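Local coordinates for protein putative isochorismatase (Streptomyces avermitilis, PDB 3KL2) that is of unknown function but is an isochorismatase-like protein, probably a hydrolase of the cysteine hydrolase family, at residues A[79-84]-A[106-111]; A[159-164]-A[186-191]. All coordinates share one frame; numbering follows the deposited sequence.

Contact 1. Residues A[79-84]-A[106-111]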
loop_
_atom_site.group_PDB
_atom_site.type_symbol
_atom_site.label_atom_id
_atom_site.label_comp_id
_atom_site.label_asym_id
_atom_site.label_seq_id
_atom_site.Cartn_x
_atom_site.Cartn_y
_atom_site.Cartn_z
ATOM N N PRO A 79 -4.779 18.721 2.579
ATOM C CA PRO A 79 -6.181 19.076 2.567
ATOM C C PRO A 79 -6.986 17.962 1.968
ATOM O O PRO A 79 -6.465 17.191 1.179
ATOM C CB PRO A 79 -6.214 20.319 1.670
ATOM C CG PRO A 79 -5.178 20.064 0.654
ATOM C CD PRO A 79 -4.074 19.272 1.419
ATOM N N ILE A 80 -8.241 17.845 2.346
ATOM C CA ILE A 80 -9.128 16.876 1.713
ATOM C C ILE A 80 -10.117 17.674 0.848
ATOM O O ILE A 80 -10.599 18.720 1.296
ATOM C CB ILE A 80 -9.813 16.024 2.799
ATOM C CG1 ILE A 80 -10.667 14.913 2.191
ATOM C CG2 ILE A 80 -10.720 16.844 3.663
ATOM C CD1 ILE A 80 -11.563 14.207 3.222
ATOM N N THR A 81 -10.434 17.206 -0.361
ATOM C CA THR A 81 -11.385 17.898 -1.245
ATOM C C THR A 81 -12.159 16.885 -2.049
ATOM O O THR A 81 -11.636 15.787 -2.246
ATOM C CB THR A 81 -10.650 18.749 -2.295
ATOM O OG1 THR A 81 -9.919 17.863 -3.131
ATOM C CG2 THR A 81 -9.704 19.733 -1.685
ATOM N N PHE A 82 -13.347 17.235 -2.564
ATOM C CA PHE A 82 -14.131 16.309 -3.403
ATOM C C PHE A 82 -14.682 17.044 -4.612
ATOM O O PHE A 82 -15.168 18.132 -4.475
ATOM C CB PHE A 82 -15.287 15.595 -2.621
ATOM C CG PHE A 82 -14.799 14.863 -1.379
ATOM C CD1 PHE A 82 -14.593 13.495 -1.397
ATOM C CD2 PHE A 82 -14.471 15.567 -0.228
ATOM C CE1 PHE A 82 -14.095 12.825 -0.286
ATOM C CE2 PHE A 82 -13.986 14.892 0.903
ATOM C CZ PHE A 82 -13.796 13.515 0.861
ATOM N N ALA A 83 -14.569 16.452 -5.798
ATOM C CA ALA A 83 -15.229 16.983 -6.960
ATOM C C ALA A 83 -16.713 17.111 -6.617
ATOM O O ALA A 83 -17.275 16.242 -5.963
ATOM C CB ALA A 83 -15.029 16.071 -8.181
ATOM N N GLU A 84 -17.303 18.236 -7.024
ATOM C CA GLU A 84 -18.700 18.556 -6.761
ATOM C C GLU A 84 -19.608 17.449 -7.255
ATOM O O GLU A 84 -19.434 16.968 -8.355
ATOM C CB GLU A 84 -19.080 19.883 -7.471
ATOM C CG GLU A 84 -20.460 20.485 -7.163
ATOM C CD GLU A 84 -20.604 21.855 -7.855
ATOM O OE1 GLU A 84 -19.851 22.793 -7.455
ATOM O OE2 GLU A 84 -21.415 21.969 -8.820
ATOM N N PHE A 106 -16.084 20.159 2.239
ATOM C CA PHE A 106 -14.902 20.040 1.399
ATOM C C PHE A 106 -15.159 19.911 -0.132
ATOM O O PHE A 106 -14.496 19.129 -0.825
ATOM C CB PHE A 106 -14.035 18.903 1.898
ATOM C CG PHE A 106 -13.758 18.950 3.350
ATOM C CD1 PHE A 106 -14.386 18.090 4.212
ATOM C CD2 PHE A 106 -12.804 19.785 3.854
ATOM C CE1 PHE A 106 -14.091 18.093 5.566
ATOM C CE2 PHE A 106 -12.519 19.794 5.206
ATOM C CZ PHE A 106 -13.152 18.959 6.045
ATOM N N VAL A 107 -16.099 20.691 -0.666
ATOM C CA VAL A 107 -16.306 20.690 -2.117
ATOM C C VAL A 107 -15.118 21.450 -2.758
ATOM O O VAL A 107 -14.743 22.538 -2.309
ATOM C CB VAL A 107 -17.686 21.281 -2.515
ATOM C CG1 VAL A 107 -17.925 21.161 -4.010
ATOM C CG2 VAL A 107 -18.853 20.553 -1.777
ATOM N N LYS A 108 -14.496 20.843 -3.766
ATOM C CA LYS A 108 -13.437 21.509 -4.578
ATOM C C LYS A 108 -13.887 22.859 -5.129
ATOM O O LYS A 108 -14.969 22.961 -5.722
ATOM C CB LYS A 108 -13.044 20.655 -5.790
ATOM C CG LYS A 108 -11.948 19.652 -5.525
ATOM C CD LYS A 108 -11.300 19.140 -6.854
ATOM C CE LYS A 108 -9.739 19.254 -6.785
ATOM N NZ LYS A 108 -9.130 18.435 -5.635
ATOM N N GLY A 109 -13.057 23.885 -4.938
ATOM C CA GLY A 109 -13.336 25.244 -5.492
ATOM C C GLY A 109 -14.297 26.118 -4.667
ATOM O O GLY A 109 -14.924 27.064 -5.206
ATOM N N THR A 110 -14.420 25.790 -3.378
ATOM C CA THR A 110 -15.206 26.572 -2.407
ATOM C C THR A 110 -14.287 27.112 -1.347
ATOM O O THR A 110 -13.180 26.646 -1.155
ATOM C CB THR A 110 -16.248 25.733 -1.674
ATOM O OG1 THR A 110 -15.580 24.687 -0.928
ATOM C CG2 THR A 110 -17.240 25.143 -2.645
ATOM N N TRP A 111 -14.770 28.110 -0.629
ATOM C CA TRP A 111 -14.044 28.704 0.481
ATOM C C TRP A 111 -13.777 27.639 1.534
ATOM O O TRP A 111 -12.659 27.569 2.101
ATOM C CB TRP A 111 -14.844 29.874 1.058
ATOM C CG TRP A 111 -14.351 30.425 2.380
ATOM C CD1 TRP A 111 -13.353 31.371 2.581
ATOM C CD2 TRP A 111 -14.848 30.088 3.681
ATOM N NE1 TRP A 111 -13.205 31.621 3.932
ATOM C CE2 TRP A 111 -14.116 30.872 4.630
ATOM C CE3 TRP A 111 -15.850 29.211 4.142
ATOM C CZ2 TRP A 111 -14.349 30.805 5.994
ATOM C CZ3 TRP A 111 -16.094 29.146 5.530
ATOM C CH2 TRP A 111 -15.330 29.930 6.436
#
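I80 CG2 sits between the backbone N and the carbonyl carbon, CG1 being anti to N (chi1 -175°), and it is CG2 that meets F106, whose CG is anti to its own carbonyl carbon. I80 CG2 stands 3.6 Å from the F106 ring centroid and 10° off the normal, a CH-pi contact over the centre of one face; the two side chains cross at about a right angle. F37 meets the same ring edge-to-face.

Two backbone bonds then tie the segments through F82. F82 N donates to F106 O at 2.8 Å, a bent bond (137°), and K108 N reaches F82 O at 2.9 Å in an almost straight one. F106 O is also approached by T81 CA at 3.4 Å, a CA-H...O contact, and lies in the plane of the F82 ring, at its edge, 3.6 Å from F82 CD2.

The bent K108 chain crosses T81 and places NZ 2.7 Å from T81 OG1, where it donates a hydrogen bond; the same ammonium makes a salt bridge to E129 of the second subunit. The geometry is that of a single beta bridge, F82 with V107, running straight into a type II turn, V107 to T110, with G109 at positive phi.

Contact 2. Residues A[159-164]-A[186-191]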
loop_
_atom_site.group_PDB
_atom_site.type_symbol
_atom_site.label_atom_id
_atom_site.label_comp_id
_atom_site.label_asym_id
_atom_site.label_seq_id
_atom_site.Cartn_x
_atom_site.Cartn_y
_atom_site.Cartn_z
ATOM N N PHE A 159 -6.581 17.903 12.044
ATOM C CA PHE A 159 -7.929 17.447 12.350
ATOM C C PHE A 159 -8.154 16.100 11.666
ATOM O O PHE A 159 -7.496 15.801 10.643
ATOM C CB PHE A 159 -8.944 18.395 11.720
ATOM C CG PHE A 159 -8.891 19.817 12.210
ATOM C CD1 PHE A 159 -9.760 20.247 13.205
ATOM C CD2 PHE A 159 -8.040 20.731 11.628
ATOM C CE1 PHE A 159 -9.781 21.551 13.617
ATOM C CE2 PHE A 159 -8.045 22.032 12.015
ATOM C CZ PHE A 159 -8.917 22.456 13.032
ATOM N N LEU A 160 -9.011 15.237 12.212
ATOM C CA LEU A 160 -9.455 15.243 13.590
ATOM C C LEU A 160 -8.568 14.347 14.416
ATOM O O LEU A 160 -8.236 13.239 13.973
ATOM C CB LEU A 160 -10.854 14.685 13.697
ATOM C CG LEU A 160 -11.936 15.513 13.020
ATOM C CD1 LEU A 160 -13.160 14.626 12.720
ATOM C CD2 LEU A 160 -12.265 16.719 13.866
ATOM N N THR A 161 -8.274 14.786 15.645
ATOM C CA THR A 161 -7.498 14.017 16.604
ATOM C C THR A 161 -7.725 12.507 16.564
ATOM O O THR A 161 -6.758 11.773 16.485
ATOM C CB THR A 161 -7.854 14.406 18.002
ATOM O OG1 THR A 161 -7.641 15.804 18.167
ATOM C CG2 THR A 161 -7.009 13.607 18.997
ATOM N N ASN A 162 -8.984 12.048 16.659
ATOM C CA ASN A 162 -9.242 10.601 16.707
ATOM C C ASN A 162 -9.630 9.994 15.377
ATOM O O ASN A 162 -9.907 8.800 15.313
ATOM C CB ASN A 162 -10.280 10.216 17.790
ATOM C CG ASN A 162 -11.595 10.936 17.607
ATOM O OD1 ASN A 162 -11.624 12.122 17.279
ATOM N ND2 ASN A 162 -12.682 10.215 17.760
ATOM N N CYS A 163 -9.621 10.786 14.313
ATOM C CA CYS A 163 -9.999 10.292 13.023
ATOM C C CYS A 163 -8.785 10.292 12.082
ATOM O O CYS A 163 -7.912 9.442 12.218
ATOM C CB CYS A 163 -11.184 11.086 12.503
ATOM S SG CYS A 163 -11.967 10.275 11.092
ATOM N N CYS A 164 -8.711 11.283 11.198
ATOM C CA CYS A 164 -7.644 11.449 10.214
ATOM C C CYS A 164 -6.248 11.575 10.841
ATOM O O CYS A 164 -5.284 11.057 10.295
ATOM C CB CYS A 164 -7.945 12.691 9.350
ATOM S SG CYS A 164 -9.721 12.821 8.833
ATOM N N VAL A 186 -3.788 19.671 17.616
ATOM C CA VAL A 186 -4.812 18.854 17.017
ATOM C C VAL A 186 -6.146 19.140 17.691
ATOM O O VAL A 186 -6.155 19.666 18.801
ATOM C CB VAL A 186 -4.472 17.349 17.116
ATOM C CG1 VAL A 186 -3.177 17.043 16.330
ATOM C CG2 VAL A 186 -4.396 16.916 18.539
ATOM N N ALA A 187 -7.251 18.797 17.031
ATOM C CA ALA A 187 -8.583 19.002 17.576
ATOM C C ALA A 187 -9.561 17.952 17.064
ATOM O O ALA A 187 -9.336 17.316 16.030
ATOM C CB ALA A 187 -9.112 20.445 17.279
ATOM N N ALA A 188 -10.645 17.780 17.824
ATOM C CA ALA A 188 -11.660 16.807 17.548
ATOM C C ALA A 188 -13.014 17.422 17.812
ATOM O O ALA A 188 -13.120 18.588 18.179
ATOM C CB ALA A 188 -11.470 15.613 18.443
ATOM N N THR A 189 -14.050 16.612 17.640
ATOM C CA THR A 189 -15.392 17.082 17.814
ATOM C C THR A 189 -15.821 16.997 19.290
ATOM O O THR A 189 -16.904 17.417 19.637
ATOM C CB THR A 189 -16.365 16.272 16.910
ATOM O OG1 THR A 189 -16.233 14.872 17.194
ATOM C CG2 THR A 189 -16.061 16.501 15.441
ATOM N N SER A 190 -14.983 16.424 20.148
ATOM C CA SER A 190 -15.301 16.293 21.554
ATOM C C SER A 190 -14.013 16.311 22.337
ATOM O O SER A 190 -13.044 15.699 21.941
ATOM C CB SER A 190 -16.095 15.004 21.836
ATOM O OG SER A 190 -15.638 14.339 23.013
ATOM N N GLN A 191 -14.023 17.025 23.450
ATOM C CA GLN A 191 -12.875 17.085 24.347
ATOM C C GLN A 191 -12.581 15.677 24.860
ATOM O O GLN A 191 -11.410 15.282 24.949
ATOM C CB GLN A 191 -13.154 18.039 25.536
ATOM C CG GLN A 191 -11.928 18.368 26.392
ATOM C CD GLN A 191 -10.919 19.276 25.671
ATOM O OE1 GLN A 191 -9.683 19.157 25.847
ATOM N NE2 GLN A 191 -11.442 20.167 24.831
#
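The F159 ring meets A187 at a slant: A187 CB lies obliquely to the ring, 3.9 Å from F159 CE1. F37 stacks with the same ring, and V48 and M52 of helix 45-55 also touch F159. The other flat side group, the N162 amide, turns OD1 to A188 CB at 3.7 Å, while its ND2 is held from outside by E193 and by D201 of the third subunit.

The site is the C-terminal end of two neighbouring strands, 153-159 and 178-187, in the parallel sheet of the isochorismatase alpha/beta fold. A cis peptide joins F159 to L160, after which the chain turns from L160 to C163 in a type I turn. C163 takes the N-cap of helix 164-174, whose first residue is C164, at the position that probably corresponds to the nucleophile of cysteine hydrolases in this family.

A187 O is the main polar link. T161 N donates to it at 2.8 Å and 167°, from above the carbonyl plane, and L160 CA adds a CA-H...O contact at 3.2 Å. L160 CD2 packs on A188 CA at 3.7 Å. T161 has OG1 anti to its carbonyl carbon (chi1 -57°), which sets the hydroxyl beside strand 178-187; there it is hydrogen-bonded to ND1 of H194 in helix 191-205, and T161 OG1 lies 3.5 Å from V186 CG2.

How the contacts relate
Contact 1 closes before contact 2 opens along the chain, yet the first segment of each follows the C-terminal end of a strand in one parallel sheet: segment 79-84 comes after strand 75-78 and segment 159-164 after strand 153-159, with strand 26-31 between those two strands. The contact centres are about 20 Å apart and their nearest atoms about 6 Å, so they do not touch directly. F37 spans the gap, meeting the F106 ring edge-to-face and stacking with F159. E32 does likewise, since I80 and C164 both pack against it. With K131 also touching C164, this region is consistent with the acid-lysine-cysteine site of the family, and C164, at the end of segment 159-164 though not itself touching 186-191, would belong to it. Each contact also reaches a different neighbouring subunit.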